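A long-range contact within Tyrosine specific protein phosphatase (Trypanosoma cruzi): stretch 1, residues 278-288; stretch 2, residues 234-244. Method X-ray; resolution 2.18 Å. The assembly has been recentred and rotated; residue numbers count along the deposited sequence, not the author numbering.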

# COMPACT_ATOMS: atom_id res chain seq x y z
N PHE A 278 18.84 27.90 3.71
CA PHE A 278 20.26 28.20 3.60
C PHE A 278 20.94 27.33 2.53
O PHE A 278 21.73 27.84 1.73
CB PHE A 278 20.93 27.98 4.95
CG PHE A 278 21.97 29.00 5.26
CD1 PHE A 278 22.90 29.36 4.28
CD2 PHE A 278 22.01 29.61 6.50
CE1 PHE A 278 23.88 30.32 4.56
CE2 PHE A 278 22.98 30.58 6.79
CZ PHE A 278 23.92 30.93 5.82
N VAL A 279 20.61 26.04 2.48
CA VAL A 279 21.24 25.13 1.50
C VAL A 279 21.08 25.63 0.05
O VAL A 279 21.99 25.47 -0.76
CB VAL A 279 20.78 23.65 1.67
CG1 VAL A 279 21.39 22.75 0.58
CG2 VAL A 279 21.19 23.12 3.04
N ILE A 280 19.96 26.28 -0.27
CA ILE A 280 19.81 26.79 -1.64
C ILE A 280 20.89 27.84 -1.94
O ILE A 280 21.51 27.78 -3.00
CB ILE A 280 18.40 27.35 -1.94
CG1 ILE A 280 17.33 26.31 -1.61
CG2 ILE A 280 18.30 27.78 -3.43
CD1 ILE A 280 15.92 26.89 -1.54
N TYR A 281 21.15 28.76 -1.02
CA TYR A 281 22.26 29.70 -1.22
C TYR A 281 23.61 28.99 -1.34
O TYR A 281 24.46 29.39 -2.14
CB TYR A 281 22.33 30.73 -0.08
CG TYR A 281 21.37 31.89 -0.22
CD1 TYR A 281 21.69 33.00 -0.99
CD2 TYR A 281 20.14 31.89 0.44
CE1 TYR A 281 20.81 34.07 -1.12
CE2 TYR A 281 19.26 32.95 0.31
CZ TYR A 281 19.60 34.04 -0.46
OH TYR A 281 18.73 35.11 -0.58
N LEU A 282 23.82 27.96 -0.52
CA LEU A 282 25.07 27.20 -0.54
C LEU A 282 25.31 26.51 -1.88
O LEU A 282 26.44 26.46 -2.37
CB LEU A 282 25.09 26.15 0.57
CG LEU A 282 25.01 26.73 1.98
CD1 LEU A 282 25.02 25.63 3.05
CD2 LEU A 282 26.14 27.72 2.19
N THR A 283 24.26 25.96 -2.47
CA THR A 283 24.43 25.31 -3.78
C THR A 283 24.79 26.35 -4.84
O THR A 283 25.57 26.08 -5.75
CB THR A 283 23.19 24.48 -4.22
OG1 THR A 283 22.15 25.35 -4.67
CG2 THR A 283 22.68 23.63 -3.09
N LEU A 284 24.22 27.56 -4.72
CA LEU A 284 24.52 28.61 -5.69
C LEU A 284 25.98 28.99 -5.56
O LEU A 284 26.71 29.09 -6.55
CB LEU A 284 23.62 29.83 -5.50
CG LEU A 284 22.18 29.71 -6.01
CD1 LEU A 284 21.36 30.90 -5.58
CD2 LEU A 284 22.13 29.55 -7.54
N MET A 285 26.42 29.18 -4.32
CA MET A 285 27.80 29.53 -4.05
C MET A 285 28.77 28.47 -4.58
O MET A 285 29.73 28.81 -5.27
CB MET A 285 28.01 29.77 -2.55
CG MET A 285 27.24 30.98 -2.03
SD MET A 285 27.31 31.13 -0.23
CE MET A 285 29.00 31.75 -0.03
N CYS A 286 28.51 27.19 -4.28
CA CYS A 286 29.37 26.12 -4.80
C CYS A 286 29.44 26.13 -6.33
O CYS A 286 30.53 26.03 -6.90
CB CYS A 286 28.90 24.75 -4.31
SG CYS A 286 29.14 24.51 -2.55
N ARG A 287 28.30 26.27 -7.00
CA ARG A 287 28.29 26.33 -8.46
C ARG A 287 29.16 27.48 -8.94
O ARG A 287 29.87 27.36 -9.95
CB ARG A 287 26.87 26.48 -9.01
CG ARG A 287 26.78 26.61 -10.53
CD ARG A 287 27.24 25.33 -11.26
NE ARG A 287 26.31 24.21 -11.06
CZ ARG A 287 25.18 24.05 -11.76
NH1 ARG A 287 24.84 24.94 -12.68
NH2 ARG A 287 24.40 23.01 -11.53
N LEU A 288 29.14 28.58 -8.19
CA LEU A 288 29.92 29.77 -8.53
C LEU A 288 31.37 29.64 -8.10
O LEU A 288 32.19 30.49 -8.43
CB LEU A 288 29.29 31.01 -7.88
CG LEU A 288 27.96 31.41 -8.53
CD1 LEU A 288 27.28 32.55 -7.78
CD2 LEU A 288 28.20 31.79 -9.98
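Stretch 2, residues 234-244: GTLIGAYAALT

The contact is an apolar helix-helix packing in which two segments of one chain run in broadly the same direction and mesh through side-chain shape, with no hydrogen bond between them. Stretch 2 is helical throughout 234-244: its phi/psi values cluster near -62/-43, and its backbone bonds follow the i to i-4 pattern, from Gly238 N to Gly234 O (2.8 Å) through Thr244 N to Tyr240 O (3.0 Å). Its axis makes an angle of 37° with that of stretch 1 (signed crossing angle -37°) and approaches it to 9.0 Å.

The register is fixed by two CA-CA pairs, Ile280 CA with Ala239 CA at 5.0 Å and Leu284 CA with Leu243 CA at 6.6 Å; the longer second distance fits helices that diverge toward their C-terminal ends. At the tighter point Ile280 is a knob seated among Thr235, Gly238, Ala239 and Ala242. Its CG2 lies 4.0 Å from Ala239 CA and 4.0 Å from Ala242 CB, while its CG1 is 3.9 Å from Thr235 O. Gly238 makes this seat possible: an ideal CB there would fall 2.8 Å from Ile280 CD1, a clash.

Before the knob, Val279 CG1 meets Thr235 CG2 at 3.8 Å. Thr283 OG1 sits 3.7 Å from Ala239 CB, a van der Waals contact, and donates its hydrogen bond within its own helix to Ile280 O (3.0 Å).

Where the backbones separate, Leu243 fills the wider gap, with 97 Å² covered, the most of any residue here. Its CD2 reaches Leu284 CD2 at 4.0 Å and Arg287 CB at 3.6 Å, and also covers one face of the Arg287 guanidinium, whose nitrogens bond elsewhere in the structure. Leu284 CD2 additionally approaches Ala242 CB at 3.9 Å. In total 471 Å² is buried, both sides summed.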

# COMPACT_ATOMS: atom_id res chain seq x y z
N GLY A 234 11.62 20.56 -0.77
CA GLY A 234 11.59 21.97 -1.17
C GLY A 234 12.95 22.55 -1.52
O GLY A 234 13.07 23.31 -2.49
N THR A 235 13.98 22.19 -0.76
CA THR A 235 15.34 22.64 -1.06
C THR A 235 15.81 22.15 -2.42
O THR A 235 16.39 22.91 -3.22
CB THR A 235 16.33 22.14 0.00
OG1 THR A 235 16.02 22.73 1.27
CG2 THR A 235 17.77 22.49 -0.39
N LEU A 236 15.59 20.87 -2.69
CA LEU A 236 16.02 20.29 -3.96
C LEU A 236 15.37 21.02 -5.14
O LEU A 236 16.05 21.37 -6.10
CB LEU A 236 15.66 18.81 -4.02
CG LEU A 236 16.16 18.17 -5.32
CD1 LEU A 236 17.63 18.47 -5.48
CD2 LEU A 236 15.95 16.67 -5.31
N ILE A 237 14.06 21.22 -5.07
CA ILE A 237 13.33 21.87 -6.15
C ILE A 237 13.76 23.34 -6.25
O ILE A 237 13.95 23.87 -7.35
CB ILE A 237 11.80 21.72 -5.99
CG1 ILE A 237 11.41 20.24 -6.09
CG2 ILE A 237 11.07 22.50 -7.08
CD1 ILE A 237 9.98 19.92 -5.62
N GLY A 238 13.98 23.98 -5.10
CA GLY A 238 14.43 25.37 -5.08
C GLY A 238 15.82 25.55 -5.68
O GLY A 238 16.07 26.50 -6.44
N ALA A 239 16.72 24.64 -5.34
CA ALA A 239 18.08 24.68 -5.88
C ALA A 239 18.05 24.48 -7.39
O ALA A 239 18.78 25.17 -8.12
CB ALA A 239 18.97 23.63 -5.20
N TYR A 240 17.24 23.54 -7.85
CA TYR A 240 17.07 23.32 -9.29
C TYR A 240 16.64 24.62 -9.96
O TYR A 240 17.23 25.04 -10.96
CB TYR A 240 16.01 22.25 -9.58
CG TYR A 240 15.60 22.23 -11.05
CD1 TYR A 240 16.37 21.56 -12.00
CD2 TYR A 240 14.45 22.88 -11.49
CE1 TYR A 240 16.01 21.56 -13.36
CE2 TYR A 240 14.08 22.88 -12.84
CZ TYR A 240 14.87 22.21 -13.77
OH TYR A 240 14.51 22.20 -15.10
N ALA A 241 15.60 25.24 -9.41
CA ALA A 241 15.08 26.49 -9.97
C ALA A 241 16.15 27.57 -9.95
O ALA A 241 16.45 28.17 -10.98
CB ALA A 241 13.86 26.95 -9.22
N ALA A 242 16.73 27.80 -8.78
CA ALA A 242 17.75 28.83 -8.66
C ALA A 242 18.91 28.61 -9.63
O ALA A 242 19.40 29.57 -10.23
CB ALA A 242 18.25 28.93 -7.21
N LEU A 243 19.33 27.36 -9.79
CA LEU A 243 20.46 27.07 -10.68
C LEU A 243 20.10 27.23 -12.15
O LEU A 243 20.96 27.56 -12.97
CB LEU A 243 21.05 25.68 -10.41
CG LEU A 243 21.91 25.60 -9.15
CD1 LEU A 243 22.07 24.17 -8.66
CD2 LEU A 243 23.27 26.23 -9.40
N THR A 244 18.83 26.99 -12.49
CA THR A 244 18.36 27.21 -13.86
C THR A 244 18.42 28.70 -14.18
O THR A 244 18.83 29.09 -15.27
CB THR A 244 16.94 26.67 -14.07
OG1 THR A 244 16.89 25.26 -13.78
CG2 THR A 244 16.49 26.91 -15.51